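Local coordinates for Two-component system sensor histidine kinase (Bacteroides thetaiotaomicron, PDB 3OTT), which probably senses saccharides outside the cell and relays the signal through histidine phosphorylation to transcription, this chain being its extracellular sensor part, at residues L345-D350 / N395-A400; Y337-A342 / C610-G615. All coordinates share one frame; numbering follows the deposited sequence.

Contact 1: residues L345-D350 / N395-A400; sequences LIRFTD and NRYDYA
The guanidinium end of R347 reaches the hydroxyl end of Y397 between strands 344-348 and 393-398, the side chains crossing at about a right angle; the closest CA atoms, those of R347 and Y399, are 11.2 Å apart. Along the first strand L345 faces the same way but stops short of the second segment, packing on I388 and F404. Two residues later R347 spans the gap: its CG lies anti to the backbone N (chi1 -157°) and the chain bends at chi3. Its CD lies 3.9 Å and its NH1 3.1 Å from Y397 OH. The guanidinium stands steeply to the phenol, the planes 74° apart, with NH1 at the edge of the ring. Both strands are third in their four-stranded antiparallel blades, adjacent units of the second beta-propeller of this sensor, and W338 packs between them against R347, L345 and Y397. The phenol oxygen is hydrogen-bonded to Y361 OH, from the outer strand of R347's own blade. Further along that edge of the phenol, Y397 CD2 points at the face of the Y399 ring, 3.5 Å above its centre; D398 OD1 accepts from A400 N in an Asx turn where the chain leaves the strand.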
# COMPACT_ATOMS: atom_id res chain seq x y z
N LEU B 345 15.19 7.94 3.69
CA LEU B 345 15.79 7.28 4.84
C LEU B 345 14.72 6.91 5.87
O LEU B 345 13.97 7.77 6.34
CB LEU B 345 16.84 8.22 5.47
CG LEU B 345 17.58 7.85 6.76
CD1 LEU B 345 18.55 6.68 6.62
CD2 LEU B 345 18.34 9.08 7.38
N ILE B 346 14.73 5.66 6.29
CA ILE B 346 13.71 5.16 7.16
C ILE B 346 14.30 4.84 8.54
O ILE B 346 15.28 4.07 8.62
CB ILE B 346 13.04 3.93 6.56
CG1 ILE B 346 12.57 4.20 5.13
CG2 ILE B 346 11.85 3.44 7.45
CD1 ILE B 346 12.18 2.93 4.38
N ARG B 347 13.71 5.46 9.58
CA ARG B 347 13.98 5.14 10.97
C ARG B 347 12.89 4.25 11.58
O ARG B 347 11.70 4.55 11.47
CB ARG B 347 13.95 6.40 11.83
CG ARG B 347 14.71 6.30 13.11
CD ARG B 347 14.38 7.50 13.95
NE ARG B 347 13.17 7.25 14.72
CZ ARG B 347 12.75 8.00 15.74
NH1 ARG B 347 13.46 9.05 16.12
NH2 ARG B 347 11.65 7.65 16.41
N PHE B 348 13.31 3.20 12.27
CA PHE B 348 12.35 2.26 12.83
C PHE B 348 13.02 1.46 13.94
O PHE B 348 14.25 1.46 14.02
CB PHE B 348 11.74 1.37 11.69
CG PHE B 348 12.72 0.46 11.02
CD1 PHE B 348 13.61 0.95 10.05
CD2 PHE B 348 12.74 -0.91 11.33
CE1 PHE B 348 14.55 0.06 9.40
CE2 PHE B 348 13.65 -1.79 10.70
CZ PHE B 348 14.59 -1.29 9.74
N THR B 349 12.26 0.82 14.80
CA THR B 349 12.85 0.14 15.95
C THR B 349 12.80 -1.39 15.95
O THR B 349 13.56 -2.06 16.65
CB THR B 349 12.20 0.59 17.26
OG1 THR B 349 10.81 0.25 17.21
CG2 THR B 349 12.37 2.12 17.46
N ASP B 350 11.90 -2.00 15.19
CA ASP B 350 12.01 -3.46 15.14
C ASP B 350 11.97 -3.99 13.70
O ASP B 350 11.11 -3.58 12.92
CB ASP B 350 10.99 -4.18 16.06
CG ASP B 350 9.61 -4.34 15.41
OD1 ASP B 350 9.24 -5.52 15.14
OD2 ASP B 350 8.90 -3.31 15.18
N ASN B 395 23.84 16.14 6.69
CA ASN B 395 22.88 16.52 7.71
C ASN B 395 23.18 15.86 9.04
O ASN B 395 23.77 14.77 9.08
CB ASN B 395 21.50 16.07 7.28
CG ASN B 395 21.00 16.75 6.02
OD1 ASN B 395 20.32 17.74 6.10
ND2 ASN B 395 21.30 16.19 4.85
N ARG B 396 22.74 16.51 10.13
CA ARG B 396 22.85 15.98 11.46
C ARG B 396 21.45 15.76 12.03
O ARG B 396 20.60 16.64 11.91
CB ARG B 396 23.61 16.98 12.34
CG ARG B 396 23.65 16.61 13.85
CD ARG B 396 24.60 17.53 14.70
NE ARG B 396 24.05 18.87 14.89
CZ ARG B 396 23.01 19.16 15.69
NH1 ARG B 396 22.42 18.21 16.40
NH2 ARG B 396 22.56 20.39 15.77
N TYR B 397 21.20 14.63 12.69
CA TYR B 397 19.88 14.41 13.28
C TYR B 397 19.74 15.08 14.62
O TYR B 397 20.64 15.00 15.43
CB TYR B 397 19.61 12.94 13.51
CG TYR B 397 18.14 12.57 13.70
CD1 TYR B 397 17.15 12.91 12.73
CD2 TYR B 397 17.74 11.82 14.82
CE1 TYR B 397 15.85 12.51 12.88
CE2 TYR B 397 16.44 11.42 14.98
CZ TYR B 397 15.49 11.77 14.02
OH TYR B 397 14.17 11.37 14.19
N ASP B 398 18.59 15.70 14.83
CA ASP B 398 18.15 16.11 16.16
C ASP B 398 17.09 15.13 16.70
O ASP B 398 15.91 15.24 16.39
CB ASP B 398 17.58 17.52 16.07
CG ASP B 398 17.38 18.15 17.44
OD1 ASP B 398 16.88 17.45 18.38
OD2 ASP B 398 17.71 19.35 17.54
N TYR B 399 17.50 14.15 17.49
CA TYR B 399 16.59 13.26 18.21
C TYR B 399 15.41 13.90 18.94
O TYR B 399 14.37 13.30 19.06
CB TYR B 399 17.40 12.44 19.21
CG TYR B 399 18.25 11.41 18.52
CD1 TYR B 399 17.70 10.19 18.09
CD2 TYR B 399 19.61 11.67 18.27
CE1 TYR B 399 18.48 9.23 17.42
CE2 TYR B 399 20.42 10.70 17.59
CZ TYR B 399 19.82 9.49 17.18
OH TYR B 399 20.57 8.57 16.54
N ALA B 400 15.58 15.10 19.48
CA ALA B 400 14.48 15.69 20.27
C ALA B 400 13.39 16.22 19.37
O ALA B 400 12.23 16.07 19.69
CB ALA B 400 14.97 16.76 21.21

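Contact 2: residues Y337-A342 / C610-G615; sequences YWFGGA and CVYLGG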
# COMPACT_ATOMS: atom_id res chain seq x y z
N TYR B 337 17.04 1.63 14.02
CA TYR B 337 17.59 1.21 12.76
C TYR B 337 17.43 2.34 11.78
O TYR B 337 16.44 3.05 11.86
CB TYR B 337 16.85 -0.03 12.24
CG TYR B 337 17.03 -1.22 13.13
CD1 TYR B 337 16.22 -1.44 14.24
CD2 TYR B 337 18.02 -2.16 12.83
CE1 TYR B 337 16.40 -2.60 15.04
CE2 TYR B 337 18.21 -3.26 13.59
CZ TYR B 337 17.41 -3.49 14.69
OH TYR B 337 17.67 -4.64 15.41
N TRP B 338 18.40 2.50 10.88
CA TRP B 338 18.38 3.54 9.88
C TRP B 338 18.79 2.90 8.55
O TRP B 338 19.98 2.61 8.34
CB TRP B 338 19.38 4.62 10.20
CG TRP B 338 19.09 5.45 11.41
CD1 TRP B 338 19.58 5.29 12.68
CD2 TRP B 338 18.30 6.64 11.44
NE1 TRP B 338 19.11 6.28 13.51
CE2 TRP B 338 18.31 7.12 12.77
CE3 TRP B 338 17.54 7.31 10.48
CZ2 TRP B 338 17.66 8.29 13.14
CZ3 TRP B 338 16.88 8.43 10.85
CH2 TRP B 338 16.96 8.93 12.17
N PHE B 339 17.78 2.70 7.70
CA PHE B 339 17.92 2.01 6.44
C PHE B 339 17.54 3.03 5.36
O PHE B 339 16.38 3.49 5.27
CB PHE B 339 16.95 0.86 6.41
CG PHE B 339 17.42 -0.36 7.15
CD1 PHE B 339 18.37 -0.28 8.17
CD2 PHE B 339 16.87 -1.62 6.85
CE1 PHE B 339 18.79 -1.40 8.83
CE2 PHE B 339 17.27 -2.75 7.52
CZ PHE B 339 18.27 -2.63 8.53
N GLY B 340 18.53 3.40 4.54
CA GLY B 340 18.35 4.46 3.51
C GLY B 340 18.95 4.03 2.18
O GLY B 340 19.77 3.08 2.10
N GLY B 341 18.59 4.75 1.14
CA GLY B 341 19.14 4.49 -0.18
C GLY B 341 18.65 5.49 -1.19
O GLY B 341 18.67 6.66 -0.93
N ALA B 342 18.14 5.03 -2.31
CA ALA B 342 17.76 5.90 -3.44
C ALA B 342 16.60 6.77 -3.06
O ALA B 342 16.53 7.89 -3.49
CB ALA B 342 17.36 5.06 -4.65
N CYS B 610 23.19 -11.11 13.95
CA CYS B 610 22.64 -11.32 12.62
C CYS B 610 23.12 -10.28 11.60
O CYS B 610 23.72 -9.28 11.95
CB CYS B 610 21.13 -11.34 12.71
SG CYS B 610 20.53 -9.75 13.09
N VAL B 611 22.86 -10.57 10.32
CA VAL B 611 23.29 -9.73 9.19
C VAL B 611 22.08 -9.27 8.37
O VAL B 611 21.23 -10.07 8.00
CB VAL B 611 24.29 -10.48 8.28
CG1 VAL B 611 24.74 -9.58 7.08
CG2 VAL B 611 25.50 -10.92 9.08
N TYR B 612 22.00 -7.97 8.11
CA TYR B 612 20.97 -7.35 7.27
C TYR B 612 21.53 -7.16 5.87
O TYR B 612 22.65 -6.63 5.71
CB TYR B 612 20.53 -6.00 7.84
CG TYR B 612 19.87 -6.19 9.20
CD1 TYR B 612 18.50 -6.48 9.31
CD2 TYR B 612 20.60 -6.13 10.35
CE1 TYR B 612 17.91 -6.69 10.54
CE2 TYR B 612 19.99 -6.33 11.63
CZ TYR B 612 18.67 -6.63 11.70
OH TYR B 612 18.11 -6.83 12.94
N LEU B 613 20.74 -7.57 4.87
CA LEU B 613 21.22 -7.52 3.51
C LEU B 613 20.24 -6.65 2.71
O LEU B 613 19.10 -7.04 2.45
CB LEU B 613 21.35 -8.92 2.94
CG LEU B 613 22.27 -9.90 3.70
CD1 LEU B 613 21.54 -10.78 4.75
CD2 LEU B 613 23.01 -10.79 2.69
N GLY B 614 20.65 -5.44 2.37
CA GLY B 614 19.67 -4.48 1.87
C GLY B 614 19.68 -4.53 0.39
O GLY B 614 20.72 -4.74 -0.24
N GLY B 615 18.50 -4.43 -0.19
CA GLY B 615 18.35 -4.63 -1.61
C GLY B 615 17.16 -3.87 -2.11
O GLY B 615 16.91 -2.78 -1.65
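Strands 337-341 and 610-615 run in the same general direction and come closest at F339 and G614, whose CA atoms are 8.1 Å apart. At that spacing the backbones do not pair, and the contact is carried by side chains: Y337 and F339 project from one strand, alternate residues on the same side, to meet Y612 from the other. In all three the ring carbon CG lies anti to the carbonyl carbon (chi1 -64° at Y612), which sends each ring toward the other strand. Both neighbours present their edges to the same face of Y612, in offset edge-to-face pairs with centroids 5.7 Å apart. They divide that face lengthwise. F339 CZ comes down near the root of the ring, 3.9 Å from Y612 CD1, with the two planes at 71°. Y337 takes the hydroxyl end, its CE2 3.9 Å from Y612 CZ, the planes here at 66°. The two phenol oxygens, Y337 OH and Y612 OH, are 3.3 Å apart. Each strand is second from the inner edge of its blade, so this aromatic cluster lies in the seam between neighbouring blades of a seven-bladed beta-propeller; the blade of Y612 is the one that closes the ring, built from strand 310-313 and three strands from the far end of the propeller. With an alanine at Y612, the edges of Y337 and F339 would probably lose the face they rest on, opening a gap at this seam. Further rings extend the cluster, F348 and F619 meeting F339 edge-to-face, while L329 and D605 from the innermost strands of the two blades also touch Y612.

Contacts 1 and 2 lie on two successive seams of the same propeller, their centres 14 Å apart. They share the blade formed by strands 326-331, 337-341, 344-348 and 359-361: strands 337-341 and 344-348 are neighbours in its sheet, probably hydrogen-bonded, as between Y337 N and F348 O at 2.8 Å. In chain order come 337-342, 345-350, 395-400 and 610-615, so contact 1 joins this blade to the next one in sequence, whereas contact 2 spans 267 residues forward to the closing blade. The shared blade is thus packed on one side against its successor and on the other against the blade that unites the two ends of the propeller.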